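Local coordinates for protein carbohydrate kinase, FGGY (Rhodospirillum rubrum, PDB 3IFR) that probably phosphorylates D-xylulose at the expense of ATP, as a sugar kinase of the FGGY family, at residues 251-256 / 429-434; 441-446 / 453-458. All blocks are in the same frame, centred on the assembly; numbering follows the deposited sequence.

Overall arrangement
The two contacts follow one another in the chain and share the region where the two actin-like domains of an FGGY kinase meet. Contact 1 sets the end of helix 245-252 against strand 428-432; contact 2 packs helix 437-448, which follows that strand, against the turn at 453-458. Their centres lie about 13 Å apart, yet they touch directly. Val458 CG2 comes 3.6 Å from Ala252 CA, and Trp455 CE3 lies 3.8 Å from Leu251 CD2. The turn of contact 2 therefore packs against the helix end of contact 1, joining the two pairings into one continuous patch.

Contact 1 of 2, residues 251-256 / 429-434; sequences LAAGIT and QLLANP
Ala253 and Asn433 mark the closest backbone approach, their CA atoms 6.7 Å apart, where the end of helix 245-252 meets the C-terminal end of strand 428-432 as it runs out into loop. The helix ends in a Schellman motif: Gly254 adopts positive phi, and its N bonds to Leu251 O at 2.7 Å, turning the chain away just after Ala253. Two alanines, each facing one longer side chain, make the contact. Ala253 CB touches both methyls of Leu431, at 3.8 Å from CD1 and 3.9 Å from CD2, seated against the fork of the leucine. Leu431 holds its CG between the backbone N and the carbonyl carbon (chi1 66°), with the branched end facing the helix terminus. Asn433 meets Ala252 instead: its OD1 comes within 3.2 Å of Ala252 CB, a close approach of oxygen to methyl. The carboxamide reaches there because CG stands opposite the backbone N (chi1 -171°). Beyond the pair, Leu431 pairs through its backbone with Ala406 and packs on Phe405 of strand 403-407, Ala253 leans on Leu262 of strand 260-265, and strand 463-468 borders the other side of strand 428-432.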
# COMPACT_ATOMS: atom_id res chain seq x y z
N LEU A 251 3.99 -5.46 -7.70
CA LEU A 251 4.40 -5.81 -9.07
C LEU A 251 5.82 -5.37 -9.41
O LEU A 251 6.61 -6.15 -9.88
CB LEU A 251 3.44 -5.13 -10.05
CG LEU A 251 3.73 -5.51 -11.49
CD1 LEU A 251 3.68 -7.03 -11.63
CD2 LEU A 251 2.75 -4.79 -12.44
N ALA A 252 6.14 -4.12 -9.18
CA ALA A 252 7.49 -3.61 -9.48
C ALA A 252 8.53 -4.33 -8.69
O ALA A 252 9.67 -4.47 -9.14
CB ALA A 252 7.57 -2.07 -9.21
N ALA A 253 8.18 -4.76 -7.50
CA ALA A 253 9.15 -5.53 -6.72
C ALA A 253 9.23 -6.99 -7.22
O ALA A 253 9.99 -7.79 -6.69
CB ALA A 253 8.87 -5.46 -5.21
N GLY A 254 8.47 -7.31 -8.25
CA GLY A 254 8.47 -8.66 -8.79
C GLY A 254 7.57 -9.64 -8.08
O GLY A 254 7.85 -10.83 -8.08
N ILE A 255 6.50 -9.18 -7.44
CA ILE A 255 5.52 -10.11 -6.91
C ILE A 255 4.48 -10.37 -8.01
O ILE A 255 3.50 -9.58 -8.20
CB ILE A 255 4.89 -9.60 -5.59
CG1 ILE A 255 5.79 -9.97 -4.40
CG2 ILE A 255 3.55 -10.25 -5.35
CD1 ILE A 255 6.97 -9.08 -4.23
N THR A 256 4.69 -11.46 -8.74
CA THR A 256 3.90 -11.81 -9.91
C THR A 256 3.35 -13.23 -9.93
O THR A 256 2.48 -13.55 -10.73
CB THR A 256 4.70 -11.62 -11.25
OG1 THR A 256 5.67 -12.65 -11.36
CG2 THR A 256 5.41 -10.30 -11.28
N GLN A 429 14.91 -12.11 -0.74
CA GLN A 429 15.54 -11.33 -1.82
C GLN A 429 15.37 -9.83 -1.59
O GLN A 429 14.26 -9.32 -1.69
CB GLN A 429 14.93 -11.69 -3.17
CG GLN A 429 15.42 -10.79 -4.34
CD GLN A 429 16.87 -11.06 -4.72
OE1 GLN A 429 17.17 -12.06 -5.39
NE2 GLN A 429 17.78 -10.19 -4.27
N LEU A 430 16.46 -9.14 -1.26
CA LEU A 430 16.43 -7.69 -1.05
C LEU A 430 16.40 -6.99 -2.41
O LEU A 430 16.95 -7.50 -3.40
CB LEU A 430 17.66 -7.21 -0.27
CG LEU A 430 17.89 -7.71 1.15
CD1 LEU A 430 19.07 -6.90 1.81
CD2 LEU A 430 16.57 -7.62 1.98
N LEU A 431 15.74 -5.84 -2.47
CA LEU A 431 15.68 -5.03 -3.68
C LEU A 431 15.42 -3.58 -3.31
O LEU A 431 14.95 -3.25 -2.22
CB LEU A 431 14.58 -5.53 -4.60
CG LEU A 431 13.20 -5.33 -3.99
CD1 LEU A 431 12.44 -4.26 -4.77
CD2 LEU A 431 12.41 -6.63 -4.00
N ALA A 432 15.76 -2.69 -4.23
CA ALA A 432 15.44 -1.28 -4.04
C ALA A 432 14.45 -0.87 -5.11
O ALA A 432 14.62 -1.20 -6.29
CB ALA A 432 16.69 -0.43 -4.10
N ASN A 433 13.44 -0.13 -4.74
CA ASN A 433 12.42 0.27 -5.70
C ASN A 433 12.10 1.69 -5.38
O ASN A 433 11.04 1.96 -4.84
CB ASN A 433 11.20 -0.59 -5.47
CG ASN A 433 10.15 -0.44 -6.54
OD1 ASN A 433 9.16 -1.21 -6.51
ND2 ASN A 433 10.33 0.54 -7.49
N PRO A 434 13.02 2.60 -5.69
CA PRO A 434 12.93 3.98 -5.19
C PRO A 434 11.82 4.76 -5.91
O PRO A 434 10.98 5.39 -5.27
CB PRO A 434 14.30 4.57 -5.52
CG PRO A 434 15.04 3.54 -6.30
CD PRO A 434 14.09 2.45 -6.68

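Contact 2 of 2, residues 441-446 / 453-458; sequences AAWVAA and LGWDDV
Trp443 and Val458 bring the middle of helix 437-448 up against the 3-10 turn that begins at 455, with CA atoms 6.3 Å apart. The indole of Trp443 carries most of the contact. Val458 CA sits over one face, 3.6 Å from the centroid of the six-membered ring and 19° off its normal, a CH-pi contact, while Val458 CG2 rests 3.7 Å from Trp443 CG. On the opposite face, toward the rim, lies the methyl of Ala446, so the ring is sandwiched between its own helix and the turn. At the edge, NE1 donates to Gly454 O at 3.2 Å, with a fairly straight N-H...O angle of 155° and the acceptor close to the indole plane. That carbonyl oxygen has a second donor, Asp457 N, arriving from the other face of the carbonyl plane, and the Asp457 carboxylate in turn accepts from Gly454 N through the anti lone pair of OD2 at 3.0 Å. The turn that receives the indole is thus tied together internally. Trp455 CG lies anti to its carbonyl carbon (chi1 -67°), which brings the ring back to the helix although its CB points away; Val444 CG2 meets its edge at CZ3, 4.1 Å off. Replacing Trp443 by an alanine would probably leave Gly454 O without one of its two donors and open a gap between Val458 and Ala446. Val444 and Ala441 also pack on strand 77-84, and Ala442 on strand 8-14. A helix following a core strand of one domain and lying against the sheet of the other is characteristic of the actin-like ATPase fold, to which FGGY kinases belong.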
# COMPACT_ATOMS: atom_id res chain seq x y z
N ALA A 441 3.05 0.85 -12.51
CA ALA A 441 2.08 1.40 -13.48
C ALA A 441 2.58 1.43 -14.93
O ALA A 441 1.84 1.02 -15.82
CB ALA A 441 1.53 2.79 -13.04
N ALA A 442 3.81 1.87 -15.18
CA ALA A 442 4.36 1.76 -16.53
C ALA A 442 4.21 0.31 -17.00
O ALA A 442 3.88 0.06 -18.16
CB ALA A 442 5.79 2.16 -16.57
N TRP A 443 4.45 -0.64 -16.10
CA TRP A 443 4.45 -2.04 -16.50
C TRP A 443 3.10 -2.50 -17.02
O TRP A 443 3.02 -3.36 -17.90
CB TRP A 443 4.97 -2.97 -15.39
CG TRP A 443 5.66 -4.12 -16.00
CD1 TRP A 443 5.26 -5.45 -16.00
CD2 TRP A 443 6.84 -4.06 -16.79
NE1 TRP A 443 6.15 -6.21 -16.73
CE2 TRP A 443 7.13 -5.39 -17.22
CE3 TRP A 443 7.70 -3.03 -17.17
CZ2 TRP A 443 8.24 -5.68 -17.99
CZ3 TRP A 443 8.80 -3.33 -17.94
CH2 TRP A 443 9.07 -4.65 -18.34
N VAL A 444 2.03 -1.96 -16.48
CA VAL A 444 0.73 -2.36 -16.94
C VAL A 444 0.55 -1.99 -18.39
O VAL A 444 -0.07 -2.72 -19.18
CB VAL A 444 -0.37 -1.74 -16.11
CG1 VAL A 444 -1.68 -1.95 -16.78
CG2 VAL A 444 -0.36 -2.32 -14.70
N ALA A 445 1.06 -0.83 -18.75
CA ALA A 445 0.88 -0.34 -20.09
C ALA A 445 1.89 -1.03 -20.98
O ALA A 445 1.68 -1.17 -22.18
CB ALA A 445 1.05 1.17 -20.14
N ALA A 446 3.00 -1.45 -20.39
CA ALA A 446 4.05 -2.13 -21.15
C ALA A 446 3.50 -3.46 -21.69
O ALA A 446 3.65 -3.78 -22.87
CB ALA A 446 5.24 -2.38 -20.27
N LEU A 453 6.80 -9.23 -23.66
CA LEU A 453 7.13 -9.18 -22.26
C LEU A 453 6.16 -9.83 -21.35
O LEU A 453 5.01 -9.79 -21.57
CB LEU A 453 7.29 -7.74 -21.82
CG LEU A 453 8.37 -7.00 -22.56
CD1 LEU A 453 7.98 -5.62 -22.70
CD2 LEU A 453 9.64 -7.15 -21.80
N GLY A 454 6.65 -10.44 -20.30
CA GLY A 454 5.79 -10.94 -19.26
C GLY A 454 5.75 -10.04 -18.05
O GLY A 454 6.55 -9.17 -17.94
N TRP A 455 4.82 -10.28 -17.14
CA TRP A 455 4.68 -9.51 -15.92
C TRP A 455 5.94 -9.58 -15.07
O TRP A 455 6.47 -8.61 -14.61
CB TRP A 455 3.44 -9.96 -15.13
CG TRP A 455 2.15 -9.67 -15.81
CD1 TRP A 455 1.46 -10.50 -16.57
CD2 TRP A 455 1.42 -8.45 -15.79
NE1 TRP A 455 0.35 -9.92 -17.03
CE2 TRP A 455 0.30 -8.64 -16.58
CE3 TRP A 455 1.61 -7.21 -15.18
CZ2 TRP A 455 -0.63 -7.65 -16.80
CZ3 TRP A 455 0.69 -6.26 -15.37
CH2 TRP A 455 -0.42 -6.47 -16.18
N ASP A 456 6.35 -10.79 -14.82
CA ASP A 456 7.69 -11.26 -14.75
C ASP A 456 8.82 -10.25 -15.00
O ASP A 456 9.75 -10.11 -14.25
CB ASP A 456 7.74 -12.30 -15.86
CG ASP A 456 8.54 -13.44 -15.52
OD1 ASP A 456 8.30 -14.08 -14.51
OD2 ASP A 456 9.45 -13.70 -16.28
N ASP A 457 8.73 -9.56 -16.11
CA ASP A 457 9.84 -8.80 -16.58
C ASP A 457 10.05 -7.44 -15.95
O ASP A 457 11.06 -6.82 -16.14
CB ASP A 457 9.79 -8.77 -18.08
CG ASP A 457 10.24 -10.03 -18.64
OD1 ASP A 457 11.38 -10.36 -18.35
OD2 ASP A 457 9.48 -10.71 -19.31
N VAL A 458 9.09 -7.02 -15.14
CA VAL A 458 9.12 -5.76 -14.49
C VAL A 458 10.44 -5.52 -13.78
O VAL A 458 10.87 -4.42 -13.62
CB VAL A 458 8.00 -5.66 -13.48
CG1 VAL A 458 8.21 -6.59 -12.34
CG2 VAL A 458 7.86 -4.31 -12.99